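PDB 2Z61: (5-formylfuran-3-yl)methyl phosphate transaminase from Methanococcus jannaschii, which catalyses the pyridoxal-phosphate-dependent transamination of 4-(hydroxymethyl)-2-furancarboxaldehyde phosphate with alanine, giving the amine precursor of the furan moiety of methanofuran. Local coordinates for residues A[296-300]-A[310-314]; A[331-335]-A[345-349]. All coordinates share one frame. Residue numbers count along the deposited sequence, not the author numbering.

The two contacts follow one another along the chain, their centres about 11 Å apart, and both are antiparallel pairings. Contact 1 lies next to the three-stranded sheet 308-309, 346-349, 333-334, in the loops on either side of strand 308-309, and is partly buried: a single bridge between irregular segments, with an indole packed on aliphatic carbons and an exposed glutamate. Contact 2 is buried within that sheet, pairing central strand 346-349 with edge strand 333-334; it has leucine and isoleucines on one face, and an arginine with an ordered water on the other. They meet where strand 308-309 runs out into 310-314: Asn312 ND2 lies 3.0 Å from Tyr345 OH, a probable hydrogen bond, and Pro311 CD packs 3.2 Å from Ile346 O.

Contact 1: A[296-300]-A[310-314]; sequences FGWEV and FPNIG
Residues 298-300 and 310-312 run antiparallel and extended through one hydrogen-bonded pair, Glu299 with Asn312, whose CA atoms are 5.0 Å apart; Trp298 lies opposite Ile313 and Val300 opposite Pro311, and 313-314 turn away. Asn312 N donates to Glu299 O at 2.8 Å, and the return bond, Glu299 N to Asn312 O, is weak at 3.3 Å. Glu299 O also receives a CA-H...O contact from Pro311 CA at 3.2 Å. Asn312, chi1 t, spends its amide along its own chain and beyond: OD1 accepts from Gly314 N at 2.8 Å, an Asx turn, while ND2 is hydrogen-bonded to Tyr345 OH. Trp298, chi1 m, swings its indole across the pairing, so that Ile313 CG2 sits over the five-membered ring, 3.5 Å from its centroid, in a CH-pi contact. Pro311 CG lies 3.9 Å from Trp298 CE3, and Val300 CG1 3.7 Å from Pro311 CB. Gly297, at positive phi, leads into this pairing by closing helix 269-295 with a Schellman motif. Val293 of that helix touches Trp298, Val300 and Pro311, Ile364 of helix 354-368 packs on Trp298, and Ile346 of strand 346-349 backs Pro311 and Ile313.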
loop_
_atom_site.group_PDB
_atom_site.type_symbol
_atom_site.label_atom_id
_atom_site.label_comp_id
_atom_site.label_asym_id
_atom_site.label_seq_id
_atom_site.Cartn_x
_atom_site.Cartn_y
_atom_site.Cartn_z
ATOM N N PHE A 296 -5.329 -32.248 -26.424
ATOM C CA PHE A 296 -5.644 -32.940 -25.180
ATOM C C PHE A 296 -7.139 -33.217 -25.058
ATOM O O PHE A 296 -7.582 -33.875 -24.118
ATOM C CB PHE A 296 -5.197 -32.092 -23.980
ATOM C CG PHE A 296 -3.703 -31.969 -23.830
ATOM C CD1 PHE A 296 -3.149 -30.836 -23.249
ATOM C CD2 PHE A 296 -2.852 -32.995 -24.239
ATOM C CE1 PHE A 296 -1.772 -30.721 -23.076
ATOM C CE2 PHE A 296 -1.469 -32.889 -24.069
ATOM C CZ PHE A 296 -0.930 -31.751 -23.486
ATOM N N GLY A 297 -7.917 -32.703 -26.003
ATOM C CA GLY A 297 -9.352 -32.908 -25.949
ATOM C C GLY A 297 -10.017 -32.061 -24.878
ATOM O O GLY A 297 -11.150 -32.339 -24.477
ATOM N N TRP A 298 -9.316 -31.030 -24.406
ATOM C CA TRP A 298 -9.862 -30.138 -23.383
ATOM C C TRP A 298 -10.711 -29.039 -24.015
ATOM O O TRP A 298 -10.559 -28.728 -25.196
ATOM C CB TRP A 298 -8.740 -29.492 -22.562
ATOM C CG TRP A 298 -7.968 -30.445 -21.706
ATOM C CD1 TRP A 298 -8.358 -31.690 -21.305
ATOM C CD2 TRP A 298 -6.700 -30.200 -21.085
ATOM N NE1 TRP A 298 -7.413 -32.236 -20.468
ATOM C CE2 TRP A 298 -6.385 -31.344 -20.317
ATOM C CE3 TRP A 298 -5.802 -29.125 -21.101
ATOM C CZ2 TRP A 298 -5.207 -31.444 -19.569
ATOM C CZ3 TRP A 298 -4.629 -29.223 -20.357
ATOM C CH2 TRP A 298 -4.342 -30.377 -19.601
ATOM N N GLU A 299 -11.598 -28.446 -23.222
ATOM C CA GLU A 299 -12.467 -27.387 -23.718
ATOM C C GLU A 299 -12.124 -26.002 -23.187
ATOM O O GLU A 299 -11.867 -25.822 -21.994
ATOM C CB GLU A 299 -13.927 -27.689 -23.381
ATOM C CG GLU A 299 -14.597 -28.684 -24.305
ATOM C CD GLU A 299 -16.054 -28.894 -23.955
ATOM O OE1 GLU A 299 -16.788 -27.888 -23.840
ATOM O OE2 GLU A 299 -16.467 -30.062 -23.795
ATOM N N VAL A 300 -12.070 -25.026 -24.082
ATOM C CA VAL A 300 -11.839 -23.647 -23.688
ATOM C C VAL A 300 -12.804 -22.907 -24.570
ATOM O O VAL A 300 -13.437 -23.509 -25.432
ATOM C CB VAL A 300 -10.406 -23.134 -23.994
ATOM C CG1 VAL A 300 -9.381 -23.876 -23.139
ATOM C CG2 VAL A 300 -10.109 -23.261 -25.485
ATOM N N PHE A 310 -7.954 -21.249 -19.356
ATOM C CA PHE A 310 -8.687 -21.954 -18.303
ATOM C C PHE A 310 -9.514 -23.113 -18.876
ATOM O O PHE A 310 -10.741 -23.042 -18.940
ATOM C CB PHE A 310 -9.604 -20.943 -17.604
ATOM C CG PHE A 310 -10.045 -21.347 -16.231
ATOM C CD1 PHE A 310 -9.113 -21.533 -15.213
ATOM C CD2 PHE A 310 -11.394 -21.487 -15.936
ATOM C CE1 PHE A 310 -9.524 -21.848 -13.917
ATOM C CE2 PHE A 310 -11.816 -21.802 -14.647
ATOM C CZ PHE A 310 -10.877 -21.981 -13.636
ATOM N N PRO A 311 -8.847 -24.205 -19.275
ATOM C CA PRO A 311 -9.507 -25.380 -19.849
ATOM C C PRO A 311 -10.322 -26.261 -18.913
ATOM O O PRO A 311 -9.982 -26.430 -17.737
ATOM C CB PRO A 311 -8.346 -26.151 -20.462
ATOM C CG PRO A 311 -7.246 -25.887 -19.481
ATOM C CD PRO A 311 -7.387 -24.398 -19.225
ATOM N N ASN A 312 -11.403 -26.816 -19.456
ATOM C CA ASN A 312 -12.263 -27.739 -18.722
ATOM C C ASN A 312 -11.652 -29.106 -19.024
ATOM O O ASN A 312 -11.775 -29.610 -20.139
ATOM C CB ASN A 312 -13.695 -27.695 -19.259
ATOM C CG ASN A 312 -14.627 -28.629 -18.507
ATOM O OD1 ASN A 312 -14.303 -29.792 -18.269
ATOM N ND2 ASN A 312 -15.795 -28.123 -18.134
ATOM N N ILE A 313 -10.985 -29.694 -18.039
ATOM C CA ILE A 313 -10.342 -30.986 -18.239
ATOM C C ILE A 313 -11.257 -32.159 -17.927
ATOM O O ILE A 313 -10.801 -33.298 -17.810
ATOM C CB ILE A 313 -9.070 -31.104 -17.380
ATOM C CG1 ILE A 313 -9.435 -31.047 -15.896
ATOM C CG2 ILE A 313 -8.101 -29.986 -17.742
ATOM C CD1 ILE A 313 -8.252 -31.247 -14.970
ATOM N N GLY A 314 -12.547 -31.873 -17.793
ATOM C CA GLY A 314 -13.514 -32.916 -17.506
ATOM C C GLY A 314 -13.294 -33.663 -16.204
ATOM O O GLY A 314 -13.872 -34.730 -15.999
#

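Contact 2: A[331-335]-A[345-349]; sequences ALTPG and YIRIS
Leu332, in the m,t rotamer, lays CD2 against Ile348 CG1 at 3.6 Å; Phe320 of helix 317-328 touches both Leu332 and Ile346. The backbones run antiparallel. Thr333 and Arg347 form the hydrogen-bonded pair, CA atoms 5.2 Å apart: Arg347 N donates to Thr333 O at 2.9 Å, and Thr333 N reaches Arg347 O weakly at 3.5 Å. Pro334 and Ile346 follow as a non-hydrogen-bonded pair; then Gly335 N donates to Tyr345 O at 2.8 Å, and a CB on Gly335 would point toward 345-349 and clash with Tyr345 O. Thr333 and Arg347 share a face, where water 1 bridges Thr333 OG1 (2.8 Å) and Arg347 NE (a very short 2.4 Å). Arg347, extended through chi1 and chi2 and bent at chi3 (80°), is hydrogen-bonded through NH1 to Asn165 OD1. In this beta hairpin of an aminotransferase of class I/II, Arg347 with Asn165 is consistent with the family's arginine-asparagine pair that binds the substrate alpha-carboxylate.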
loop_
_atom_site.group_PDB
_atom_site.type_symbol
_atom_site.label_atom_id
_atom_site.label_comp_id
_atom_site.label_asym_id
_atom_site.label_seq_id
_atom_site.Cartn_x
_atom_site.Cartn_y
_atom_site.Cartn_z
ATOM N N ALA A 331 3.946 -27.611 -12.466
ATOM C CA ALA A 331 3.089 -26.833 -11.576
ATOM C C ALA A 331 1.940 -26.115 -12.288
ATOM O O ALA A 331 2.159 -25.244 -13.134
ATOM C CB ALA A 331 3.941 -25.821 -10.809
ATOM N N LEU A 332 0.719 -26.494 -11.929
ATOM C CA LEU A 332 -0.495 -25.905 -12.492
ATOM C C LEU A 332 -1.360 -25.422 -11.338
ATOM O O LEU A 332 -1.214 -25.886 -10.212
ATOM C CB LEU A 332 -1.289 -26.942 -13.304
ATOM C CG LEU A 332 -0.755 -27.388 -14.663
ATOM C CD1 LEU A 332 -1.772 -28.299 -15.324
ATOM C CD2 LEU A 332 -0.489 -26.179 -15.540
ATOM N N THR A 333 -2.273 -24.503 -11.629
ATOM C CA THR A 333 -3.158 -23.956 -10.611
ATOM C C THR A 333 -4.552 -24.569 -10.684
ATOM O O THR A 333 -5.208 -24.503 -11.720
ATOM C CB THR A 333 -3.301 -22.437 -10.777
ATOM O OG1 THR A 333 -1.997 -21.834 -10.787
ATOM C CG2 THR A 333 -4.140 -21.850 -9.636
ATOM N N PRO A 334 -5.022 -25.177 -9.579
ATOM C CA PRO A 334 -6.356 -25.789 -9.549
ATOM C C PRO A 334 -7.460 -24.750 -9.748
ATOM O O PRO A 334 -7.490 -23.723 -9.073
ATOM C CB PRO A 334 -6.400 -26.457 -8.175
ATOM C CG PRO A 334 -5.451 -25.633 -7.356
ATOM C CD PRO A 334 -4.311 -25.405 -8.311
ATOM N N GLY A 335 -8.367 -25.032 -10.676
ATOM C CA GLY A 335 -9.444 -24.109 -10.979
ATOM C C GLY A 335 -10.390 -23.760 -9.850
ATOM O O GLY A 335 -10.870 -22.630 -9.777
ATOM N N TYR A 345 -11.889 -27.469 -13.817
ATOM C CA TYR A 345 -10.896 -26.646 -14.486
ATOM C C TYR A 345 -9.507 -26.477 -13.810
ATOM O O TYR A 345 -9.295 -26.844 -12.651
ATOM C CB TYR A 345 -11.520 -25.293 -14.633
ATOM C CG TYR A 345 -12.770 -25.281 -15.482
ATOM C CD1 TYR A 345 -13.988 -25.783 -15.012
ATOM C CD2 TYR A 345 -12.733 -24.735 -16.766
ATOM C CE1 TYR A 345 -15.141 -25.734 -15.802
ATOM C CE2 TYR A 345 -13.878 -24.682 -17.565
ATOM C CZ TYR A 345 -15.078 -25.183 -17.075
ATOM O OH TYR A 345 -16.208 -25.127 -17.858
ATOM N N ILE A 346 -8.586 -25.881 -14.568
ATOM C CA ILE A 346 -7.244 -25.557 -14.098
ATOM C C ILE A 346 -6.764 -24.353 -14.908
ATOM O O ILE A 346 -7.145 -24.181 -16.070
ATOM C CB ILE A 346 -6.235 -26.714 -14.316
ATOM C CG1 ILE A 346 -5.963 -26.899 -15.810
ATOM C CG2 ILE A 346 -6.767 -27.994 -13.691
ATOM C CD1 ILE A 346 -4.762 -27.780 -16.104
ATOM N N ARG A 347 -5.939 -23.515 -14.297
ATOM C CA ARG A 347 -5.427 -22.353 -15.007
ATOM C C ARG A 347 -3.993 -22.593 -15.435
ATOM O O ARG A 347 -3.151 -23.014 -14.638
ATOM C CB ARG A 347 -5.480 -21.094 -14.137
ATOM C CG ARG A 347 -5.057 -19.825 -14.886
ATOM C CD ARG A 347 -4.850 -18.639 -13.946
ATOM N NE ARG A 347 -3.551 -18.691 -13.284
ATOM C CZ ARG A 347 -3.114 -17.776 -12.420
ATOM N NH1 ARG A 347 -3.870 -16.730 -12.110
ATOM N NH2 ARG A 347 -1.912 -17.903 -11.867
ATOM N N ILE A 348 -3.734 -22.347 -16.713
ATOM C CA ILE A 348 -2.401 -22.490 -17.263
ATOM C C ILE A 348 -1.910 -21.097 -17.616
ATOM O O ILE A 348 -2.579 -20.354 -18.336
ATOM C CB ILE A 348 -2.390 -23.363 -18.540
ATOM C CG1 ILE A 348 -2.579 -24.836 -18.160
ATOM C CG2 ILE A 348 -1.080 -23.170 -19.298
ATOM C CD1 ILE A 348 -2.462 -25.799 -19.336
ATOM N N SER A 349 -0.751 -20.737 -17.083
ATOM C CA SER A 349 -0.166 -19.434 -17.360
ATOM C C SER A 349 1.021 -19.606 -18.291
ATOM O O SER A 349 1.930 -20.376 -17.999
ATOM C CB SER A 349 0.308 -18.778 -16.065
ATOM O OG SER A 349 1.164 -17.684 -16.351
HETATM O O HOH W 1 -2.129 -20.665 -13.326
#